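Local atomic coordinates of glutathione s-transferase protein (Ralstonia solanacearum, PDB entry 3TOU), a protein that binds glutathione and probably acts as a glutathione transferase, joining the thiol of glutathione to electrophilic substrates. Residues A[81-95]-A[143-157]. Sequence-based numbering, arbitrary orientation.
Sequences LIPPSGRERVEVRCW and GLADRTWCNGNHLTL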
ATOM      1  N   LEU A  81       1.486  10.569  15.807  1.00 15.77           N
ATOM      2  CA  LEU A  81       0.955   9.275  15.363  1.00 16.01           C
ATOM      3  C   LEU A  81       1.999   8.356  14.729  1.00 16.15           C
ATOM      4  O   LEU A  81       1.778   7.149  14.619  1.00 14.33           O
ATOM      5  CB  LEU A  81      -0.226   9.473  14.416  1.00 14.57           C
ATOM      6  CG  LEU A  81      -1.445  10.211  14.982  1.00 14.89           C
ATOM      7  CD1 LEU A  81      -2.473  10.428  13.893  1.00 15.72           C
ATOM      8  CD2 LEU A  81      -2.031   9.451  16.176  1.00 17.86           C
ATOM      9  N   ILE A  82       3.120   8.920  14.294  1.00 14.49           N
ATOM     10  CA  ILE A  82       4.224   8.110  13.764  1.00 13.64           C
ATOM     11  C   ILE A  82       5.500   8.519  14.498  1.00 13.71           C
ATOM     12  O   ILE A  82       5.896   9.685  14.441  1.00 17.50           O
ATOM     13  CB  ILE A  82       4.420   8.293  12.235  1.00 14.18           C
ATOM     14  CG1 ILE A  82       3.094   8.086  11.486  1.00 18.51           C
ATOM     15  CG2 ILE A  82       5.493   7.310  11.727  1.00 16.77           C
ATOM     16  CD1 ILE A  82       3.164   8.371   9.997  1.00 18.25           C
ATOM     17  N   PRO A  83       6.137   7.570  15.204  1.00 17.68           N
ATOM     18  CA  PRO A  83       7.414   7.859  15.875  1.00 17.72           C
ATOM     19  C   PRO A  83       8.473   8.373  14.890  1.00 20.45           C
ATOM     20  O   PRO A  83       8.457   7.976  13.718  1.00 21.38           O
ATOM     21  CB  PRO A  83       7.833   6.486  16.419  1.00 17.46           C
ATOM     22  CG  PRO A  83       6.545   5.766  16.632  1.00 15.12           C
ATOM     23  CD  PRO A  83       5.696   6.185  15.454  1.00 13.63           C
ATOM     24  N   PRO A  84       9.347   9.296  15.340  0.50 20.86           N
ATOM     25  CA  PRO A  84      10.298   9.947  14.432  0.50 22.24           C
ATOM     26  C   PRO A  84      11.399   9.029  13.900  0.50 21.79           C
ATOM     27  O   PRO A  84      11.969   9.300  12.844  0.50 17.53           O
ATOM     28  CB  PRO A  84      10.924  11.041  15.304  0.50 23.60           C
ATOM     29  CG  PRO A  84      10.759  10.560  16.698  0.50 25.97           C
ATOM     30  CD  PRO A  84       9.453   9.818  16.715  0.50 22.39           C
ATOM     31  N   SER A  85      11.694   7.956  14.622  0.50 21.03           N
ATOM     32  CA  SER A  85      12.875   7.177  14.292  0.50 20.83           C
ATOM     33  C   SER A  85      12.985   5.840  14.996  0.50 21.74           C
ATOM     34  O   SER A  85      12.180   5.473  15.870  0.50 16.42           O
ATOM     35  CB  SER A  85      14.128   7.979  14.631  0.50 15.40           C
ATOM     36  OG  SER A  85      14.214   8.153  16.038  0.50 16.95           O
ATOM     37  N   GLY A  86      14.026   5.126  14.583  0.50 23.65           N
ATOM     38  CA  GLY A  86      14.448   3.916  15.231  0.50 29.92           C
ATOM     39  C   GLY A  86      13.424   2.823  15.124  0.50 33.01           C
ATOM     40  O   GLY A  86      12.620   2.779  14.190  0.50 30.67           O
ATOM     41  N   ARG A  87      13.457   1.972  16.134  1.00 34.05           N
ATOM     42  CA  ARG A  87      12.719   0.704  16.187  1.00 35.76           C
ATOM     43  C   ARG A  87      11.192   0.892  16.243  1.00 35.07           C
ATOM     44  O   ARG A  87      10.451   0.156  15.587  1.00 31.30           O
ATOM     45  CB  ARG A  87      13.211  -0.103  17.398  1.00 40.94           C
ATOM     46  CG  ARG A  87      12.682  -1.520  17.525  1.00 49.65           C
ATOM     47  CD  ARG A  87      12.756  -1.986  18.978  1.00 60.99           C
ATOM     48  NE  ARG A  87      12.493  -3.418  19.118  1.00 69.73           N
ATOM     49  CZ  ARG A  87      12.392  -4.060  20.281  1.00 74.43           C
ATOM     50  NH1 ARG A  87      12.153  -5.365  20.298  1.00 73.86           N
ATOM     51  NH2 ARG A  87      12.524  -3.405  21.428  1.00 76.61           N
ATOM     52  N   GLU A  88      10.737   1.892  17.003  1.00 29.25           N
ATOM     53  CA  GLU A  88       9.297   2.150  17.186  1.00 26.51           C
ATOM     54  C   GLU A  88       8.655   2.602  15.891  1.00 26.05           C
ATOM     55  O   GLU A  88       7.517   2.228  15.583  1.00 20.76           O
ATOM     56  CB  GLU A  88       9.039   3.203  18.274  1.00 27.99           C
ATOM     57  CG  GLU A  88       9.625   2.869  19.640  1.00 44.47           C
ATOM     58  CD  GLU A  88      11.091   3.262  19.753  1.00 55.49           C
ATOM     59  OE1 GLU A  88      11.530   4.144  18.982  1.00 53.35           O
ATOM     60  OE2 GLU A  88      11.804   2.687  20.603  1.00 64.27           O
ATOM     61  N   ARG A  89       9.372   3.409  15.105  1.00 23.23           N
ATOM     62  CA  ARG A  89       8.834   3.842  13.847  1.00 22.44           C
ATOM     63  C   ARG A  89       8.659   2.672  12.898  1.00 24.20           C
ATOM     64  O   ARG A  89       7.617   2.486  12.367  1.00 22.28           O
ATOM     65  CB  ARG A  89       9.733   4.819  13.125  1.00 22.93           C
ATOM     66  CG  ARG A  89       9.077   5.451  11.982  1.00 21.65           C
ATOM     67  CD  ARG A  89       9.842   5.788  10.759  1.00 31.85           C
ATOM     68  NE  ARG A  89      10.206   7.149  10.685  1.00 28.79           N
ATOM     69  CZ  ARG A  89       9.402   8.199  10.831  1.00 43.01           C
ATOM     70  NH1 ARG A  89       8.155   8.054  10.991  1.00 30.02           N
ATOM     71  NH2 ARG A  89       9.879   9.415  10.796  1.00 43.75           N
ATOM     72  N   VAL A  90       9.689   1.868  12.749  1.00 21.52           N
ATOM     73  CA  VAL A  90       9.556   0.733  11.819  1.00 25.19           C
ATOM     74  C   VAL A  90       8.416  -0.207  12.240  1.00 21.29           C
ATOM     75  O   VAL A  90       7.655  -0.668  11.387  1.00 20.18           O
ATOM     76  CB  VAL A  90      10.907  -0.021  11.533  1.00 29.20           C
ATOM     77  CG1 VAL A  90      11.401  -0.812  12.734  1.00 32.49           C
ATOM     78  CG2 VAL A  90      10.743  -0.961  10.340  1.00 18.07           C
ATOM     79  N   GLU A  91       8.274  -0.432  13.548  1.00 18.81           N
ATOM     80  CA  GLU A  91       7.198  -1.241  14.095  1.00 21.16           C
ATOM     81  C   GLU A  91       5.837  -0.654  13.726  1.00 12.52           C
ATOM     82  O   GLU A  91       4.954  -1.386  13.268  1.00 12.94           O
ATOM     83  CB  GLU A  91       7.337  -1.387  15.613  1.00 24.23           C
ATOM     84  CG  GLU A  91       8.320  -2.495  16.034  1.00 34.06           C
ATOM     85  CD  GLU A  91       8.906  -2.306  17.429  1.00 42.32           C
ATOM     86  OE1 GLU A  91       8.542  -1.324  18.118  1.00 38.78           O
ATOM     87  OE2 GLU A  91       9.740  -3.147  17.831  1.00 44.10           O
ATOM     88  N   VAL A  92       5.672   0.655  13.915  1.00 12.58           N
ATOM     89  CA  VAL A  92       4.401   1.325  13.558  1.00 11.26           C
ATOM     90  C   VAL A  92       4.107   1.226  12.045  1.00 14.82           C
ATOM     91  O   VAL A  92       2.962   0.945  11.666  1.00 12.77           O
ATOM     92  CB  VAL A  92       4.336   2.782  14.099  1.00 12.93           C
ATOM     93  CG1 VAL A  92       3.174   3.577  13.478  1.00 15.66           C
ATOM     94  CG2 VAL A  92       4.160   2.754  15.611  1.00 13.06           C
ATOM     95  N   ARG A  93       5.139   1.392  11.205  1.00 10.24           N
ATOM     96  CA  ARG A  93       4.965   1.253   9.748  1.00 11.27           C
ATOM     97  C   ARG A  93       4.566  -0.188   9.376  1.00 11.58           C
ATOM     98  O   ARG A  93       3.696  -0.410   8.522  1.00 11.32           O
ATOM     99  CB  ARG A  93       6.239   1.633   8.971  1.00 17.02           C
ATOM    100  CG  ARG A  93       7.054   2.831   9.466  1.00 29.36           C
ATOM    101  CD  ARG A  93       6.440   4.159   9.148  1.00 26.54           C
ATOM    102  NE  ARG A  93       6.272   4.345   7.709  1.00 22.31           N
ATOM    103  CZ  ARG A  93       5.430   5.215   7.165  1.00 34.93           C
ATOM    104  NH1 ARG A  93       4.675   5.996   7.928  1.00 29.01           N
ATOM    105  NH2 ARG A  93       5.335   5.295   5.852  1.00 36.56           N
ATOM    106  N   CYS A  94       5.195  -1.160  10.031  1.00 12.78           N
ATOM    107  CA  CYS A  94       4.882  -2.569   9.764  1.00 11.96           C
ATOM    108  C   CYS A  94       3.442  -2.894  10.222  1.00 15.12           C
ATOM    109  O   CYS A  94       2.716  -3.600   9.521  1.00 11.54           O
ATOM    110  CB  CYS A  94       5.913  -3.486  10.418  1.00 13.66           C
ATOM    111  SG  CYS A  94       5.672  -5.235  10.035  1.00 16.01           S
ATOM    112  N   TRP A  95       3.022  -2.363  11.375  1.00 10.87           N
ATOM    113  CA  TRP A  95       1.635  -2.558  11.820  1.00 10.78           C
ATOM    114  C   TRP A  95       0.660  -1.991  10.801  1.00  9.21           C
ATOM    115  O   TRP A  95      -0.370  -2.607  10.505  1.00 10.37           O
ATOM    116  CB  TRP A  95       1.381  -1.860  13.154  1.00 12.24           C
ATOM    117  CG  TRP A  95       1.661  -2.662  14.392  1.00 13.31           C
ATOM    118  CD1 TRP A  95       2.749  -2.537  15.224  1.00 14.84           C
ATOM    119  CD2 TRP A  95       0.823  -3.668  14.978  1.00 14.36           C
ATOM    120  NE1 TRP A  95       2.648  -3.422  16.274  1.00 18.27           N
ATOM    121  CE2 TRP A  95       1.475  -4.125  16.152  1.00 17.87           C
ATOM    122  CE3 TRP A  95      -0.403  -4.242  14.619  1.00 13.25           C
ATOM    123  CZ2 TRP A  95       0.935  -5.129  16.970  1.00 15.69           C
ATOM    124  CZ3 TRP A  95      -0.945  -5.238  15.431  1.00 14.48           C
ATOM    125  CH2 TRP A  95      -0.276  -5.666  16.599  1.00 16.35           C
ATOM    126  N   GLY A 143       0.794  -9.897  18.064  1.00 19.65           N
ATOM    127  CA  GLY A 143       1.548  -8.652  18.188  1.00 18.90           C
ATOM    128  C   GLY A 143       1.095  -7.754  19.325  1.00 21.31           C
ATOM    129  O   GLY A 143       1.933  -7.159  20.007  1.00 21.40           O
ATOM    130  N   LEU A 144      -0.220  -7.653  19.527  1.00 16.56           N
ATOM    131  CA  LEU A 144      -0.794  -6.795  20.550  1.00 14.67           C
ATOM    132  C   LEU A 144      -0.594  -7.394  21.939  1.00 17.79           C
ATOM    133  O   LEU A 144      -0.367  -6.661  22.913  1.00 18.04           O
ATOM    134  CB  LEU A 144      -2.288  -6.563  20.302  1.00 15.79           C
ATOM    135  CG  LEU A 144      -3.062  -5.782  21.373  1.00 14.51           C
ATOM    136  CD1 LEU A 144      -2.629  -4.332  21.410  1.00 20.99           C
ATOM    137  CD2 LEU A 144      -4.552  -5.934  21.106  1.00 19.19           C
ATOM    138  N   ALA A 145      -0.658  -8.725  22.003  1.00 17.49           N
ATOM    139  CA  ALA A 145      -0.537  -9.472  23.265  1.00 19.74           C
ATOM    140  C   ALA A 145      -1.446  -8.880  24.358  1.00 17.51           C
ATOM    141  O   ALA A 145      -2.637  -8.674  24.137  1.00 18.14           O
ATOM    142  CB  ALA A 145       0.931  -9.528  23.707  1.00 22.12           C
ATOM    143  N   ASP A 146      -0.868  -8.573  25.519  1.00 21.17           N
ATOM    144  CA  ASP A 146      -1.610  -8.039  26.667  1.00 22.30           C
ATOM    145  C   ASP A 146      -1.586  -6.506  26.748  1.00 24.23           C
ATOM    146  O   ASP A 146      -2.045  -5.920  27.738  1.00 25.59           O
ATOM    147  CB  ASP A 146      -1.003  -8.621  27.956  1.00 22.64           C
ATOM    148  CG  ASP A 146       0.442  -8.184  28.173  1.00 23.54           C
ATOM    149  OD1 ASP A 146       1.270  -8.277  27.232  1.00 28.10           O
ATOM    150  OD2 ASP A 146       0.757  -7.729  29.288  1.00 33.22           O
ATOM    151  N   ARG A 147      -1.052  -5.861  25.713  1.00 18.25           N
ATOM    152  CA  ARG A 147      -0.832  -4.410  25.733  1.00 20.36           C
ATOM    153  C   ARG A 147      -2.081  -3.600  25.439  1.00 21.92           C
ATOM    154  O   ARG A 147      -3.057  -4.110  24.869  1.00 22.82           O
ATOM    155  CB  ARG A 147       0.315  -4.022  24.796  1.00 24.54           C
ATOM    156  CG  ARG A 147       1.615  -4.749  25.152  1.00 32.79           C
ATOM    157  CD  ARG A 147       2.844  -4.161  24.480  1.00 41.39           C
ATOM    158  NE  ARG A 147       2.705  -4.080  23.032  1.00 42.37           N
ATOM    159  CZ  ARG A 147       2.926  -5.081  22.189  1.00 45.98           C
ATOM    160  NH1 ARG A 147       3.299  -6.280  22.629  1.00 50.05           N
ATOM    161  NH2 ARG A 147       2.761  -4.883  20.892  1.00 48.51           N
ATOM    162  N   THR A 148      -2.060  -2.335  25.855  1.00 20.25           N
ATOM    163  CA  THR A 148      -3.190  -1.438  25.611  1.00 19.40           C
ATOM    164  C   THR A 148      -3.170  -0.940  24.161  1.00 19.01           C
ATOM    165  O   THR A 148      -4.210  -0.888  23.501  1.00 19.16           O
ATOM    166  CB  THR A 148      -3.180  -0.254  26.591  1.00 23.20           C
ATOM    167  OG1 THR A 148      -3.200  -0.770  27.924  1.00 23.92           O
ATOM    168  CG2 THR A 148      -4.407   0.655  26.394  1.00 23.01           C
ATOM    169  N   TRP A 149      -1.977  -0.599  23.688  1.00 16.96           N
ATOM    170  CA  TRP A 149      -1.795  -0.074  22.334  1.00 19.07           C
ATOM    171  C   TRP A 149      -0.850  -0.982  21.560  1.00 22.30           C
ATOM    172  O   TRP A 149      -0.039  -1.698  22.157  1.00 22.06           O
ATOM    173  CB  TRP A 149      -1.230   1.344  22.409  1.00 17.52           C
ATOM    174  CG  TRP A 149      -2.101   2.324  23.164  1.00 24.77           C
ATOM    175  CD1 TRP A 149      -1.830   2.892  24.374  1.00 30.13           C
ATOM    176  CD2 TRP A 149      -3.376   2.846  22.752  1.00 28.13           C
ATOM    177  NE1 TRP A 149      -2.848   3.739  24.737  1.00 28.06           N
ATOM    178  CE2 TRP A 149      -3.813   3.724  23.767  1.00 30.89           C
ATOM    179  CE3 TRP A 149      -4.196   2.645  21.632  1.00 31.17           C
ATOM    180  CZ2 TRP A 149      -5.031   4.417  23.692  1.00 30.26           C
ATOM    181  CZ3 TRP A 149      -5.411   3.327  21.559  1.00 36.91           C
ATOM    182  CH2 TRP A 149      -5.812   4.205  22.587  1.00 32.68           C
ATOM    183  N   CYS A 150      -0.937  -0.947  20.233  1.00 20.91           N
ATOM    184  CA  CYS A 150      -0.058  -1.754  19.382  1.00 22.23           C
ATOM    185  C   CYS A 150       1.427  -1.488  19.624  1.00 19.09           C
ATOM    186  O   CYS A 150       2.224  -2.426  19.660  1.00 23.99           O
ATOM    187  CB  CYS A 150      -0.398  -1.535  17.905  1.00 24.98           C
ATOM    188  SG  CYS A 150      -1.995  -2.193  17.418  1.00 24.31           S
ATOM    189  N   ASN A 151       1.784  -0.216  19.801  1.00 20.25           N
ATOM    190  CA  ASN A 151       3.180   0.216  19.992  1.00 25.79           C
ATOM    191  C   ASN A 151       3.306   1.339  21.020  1.00 26.05           C
ATOM    192  O   ASN A 151       2.575   2.338  20.961  1.00 24.18           O
ATOM    193  CB  ASN A 151       3.785   0.681  18.663  1.00 25.40           C
ATOM    194  CG  ASN A 151       5.284   0.982  18.764  1.00 35.46           C
ATOM    195  OD1 ASN A 151       5.691   2.135  18.928  1.00 40.63           O
ATOM    196  ND2 ASN A 151       6.101  -0.056  18.669  1.00 37.26           N
ATOM    197  N   GLY A 152       4.249   1.187  21.953  1.00 29.87           N
ATOM    198  CA  GLY A 152       4.483   2.215  22.980  1.00 30.22           C
ATOM    199  C   GLY A 152       3.308   2.392  23.931  1.00 29.97           C
ATOM    200  O   GLY A 152       2.527   1.461  24.136  1.00 31.04           O
ATOM    201  N   ASN A 153       3.163   3.594  24.486  1.00 31.40           N
ATOM    202  CA  ASN A 153       2.141   3.849  25.507  1.00 34.24           C
ATOM    203  C   ASN A 153       0.970   4.723  25.073  1.00 31.18           C
ATOM    204  O   ASN A 153       0.176   5.160  25.908  1.00 33.98           O
ATOM    205  CB  ASN A 153       2.770   4.386  26.816  1.00 40.03           C
ATOM    206  CG  ASN A 153       3.458   5.749  26.647  1.00 52.98           C
ATOM    207  OD1 ASN A 153       2.810   6.775  26.413  1.00 59.33           O
ATOM    208  ND2 ASN A 153       4.781   5.762  26.803  1.00 57.51           N
ATOM    209  N   HIS A 154       0.850   4.976  23.772  1.00 25.57           N
ATOM    210  CA  HIS A 154      -0.182   5.878  23.302  1.00 23.03           C
ATOM    211  C   HIS A 154      -0.681   5.460  21.928  1.00 21.03           C
ATOM    212  O   HIS A 154      -0.033   4.656  21.245  1.00 19.57           O
ATOM    213  CB  HIS A 154       0.315   7.338  23.286  1.00 26.53           C
ATOM    214  CG  HIS A 154       1.502   7.570  22.401  1.00 39.29           C
ATOM    215  ND1 HIS A 154       2.799   7.498  22.861  1.00 48.79           N
ATOM    216  CD2 HIS A 154       1.586   7.876  21.084  1.00 38.11           C
ATOM    217  CE1 HIS A 154       3.632   7.752  21.865  1.00 50.03           C
ATOM    218  NE2 HIS A 154       2.921   7.976  20.775  1.00 45.24           N
ATOM    219  N   LEU A 155      -1.835   6.000  21.555  1.00 19.83           N
ATOM    220  CA  LEU A 155      -2.414   5.751  20.229  1.00 16.92           C
ATOM    221  C   LEU A 155      -1.443   6.205  19.135  1.00 17.88           C
ATOM    222  O   LEU A 155      -0.894   7.311  19.187  1.00 18.40           O
ATOM    223  CB  LEU A 155      -3.760   6.471  20.087  1.00 22.84           C
ATOM    224  CG  LEU A 155      -4.436   6.405  18.715  1.00 19.28           C
ATOM    225  CD1 LEU A 155      -5.671   5.540  18.740  1.00 24.24           C
ATOM    226  CD2 LEU A 155      -4.815   7.812  18.291  1.00 28.57           C
ATOM    227  N   THR A 156      -1.205   5.326  18.164  1.00 15.66           N
ATOM    228  CA  THR A 156      -0.438   5.704  16.979  1.00 16.06           C
ATOM    229  C   THR A 156      -1.230   5.333  15.734  1.00 12.73           C
ATOM    230  O   THR A 156      -2.362   4.813  15.818  1.00 11.72           O
ATOM    231  CB  THR A 156       0.913   4.960  16.906  1.00 15.40           C
ATOM    232  OG1 THR A 156       0.672   3.558  16.750  1.00 15.10           O
ATOM    233  CG2 THR A 156       1.787   5.224  18.159  1.00 16.43           C
ATOM    234  N   LEU A 157      -0.619   5.580  14.577  1.00 12.16           N
ATOM    235  CA  LEU A 157      -1.188   5.144  13.293  1.00 13.54           C
ATOM    236  C   LEU A 157      -1.396   3.630  13.245  1.00 13.87           C
ATOM    237  O   LEU A 157      -2.299   3.165  12.559  1.00 13.07           O
ATOM    238  CB  LEU A 157      -0.297   5.593  12.138  1.00 12.17           C
ATOM    239  CG  LEU A 157      -0.745   5.310  10.693  1.00 10.12           C
ATOM    240  CD1 LEU A 157      -2.160   5.818  10.422  1.00 14.99           C
ATOM    241  CD2 LEU A 157       0.259   5.877   9.705  1.00 16.26           C
TER
HETATM  242  O   HOH W   1       4.923  -2.823  18.244  1.00 35.52           O
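W95 and C150 meet through the flat of the indole. C150 CB stands over the five-membered ring, 3.8 Å from its centroid, while SG lies almost straight above the six-membered ring, 3.7 Å from that centroid: a CH-pi and a sulfur-aromatic contact made by one short side chain. With SG set beside its own backbone N (chi1 -68°), the sulfur reaches the benzo half. The outer rim of the indole meets the end of helix 123-144, W95 CZ2 coming within 3.5 Å of G143 C.

Polar bonds link the indole nitrogen and the loop. A water accepts a hydrogen bond from W95 NE1 at 3.1 Å and another from N151 ND2, and donates one to C150 O, so one solvent molecule joins helix and loop. C150 O also receives R147 NH2, whose bond lies nearly in the guanidinium plane. N151 ND2 makes a weak bond to E91 OE1, bent to 125°, with the amide and carboxylate planes steeply inclined; N151 CG, anti to its backbone N, brings OD1 against V92 CG2 and E88 CB. At the far end L157 N donates to L81 O at 2.9 Å and 175°.

Apolar pairs lie beside this backbone bond. L81 and L155 run side by side, CD2 to CD2, I82 CD1 touches L157 CD2, 3.8 Å away, and V92 CG1 rests against L157 CB. T156 is the N-cap of helix 157-172, its OG1 hydrogen-bonded to A158 N; D159, three residues on, accepts from T156 N, closing a capping box in the all-helical C-terminal domain of the glutathione transferase fold.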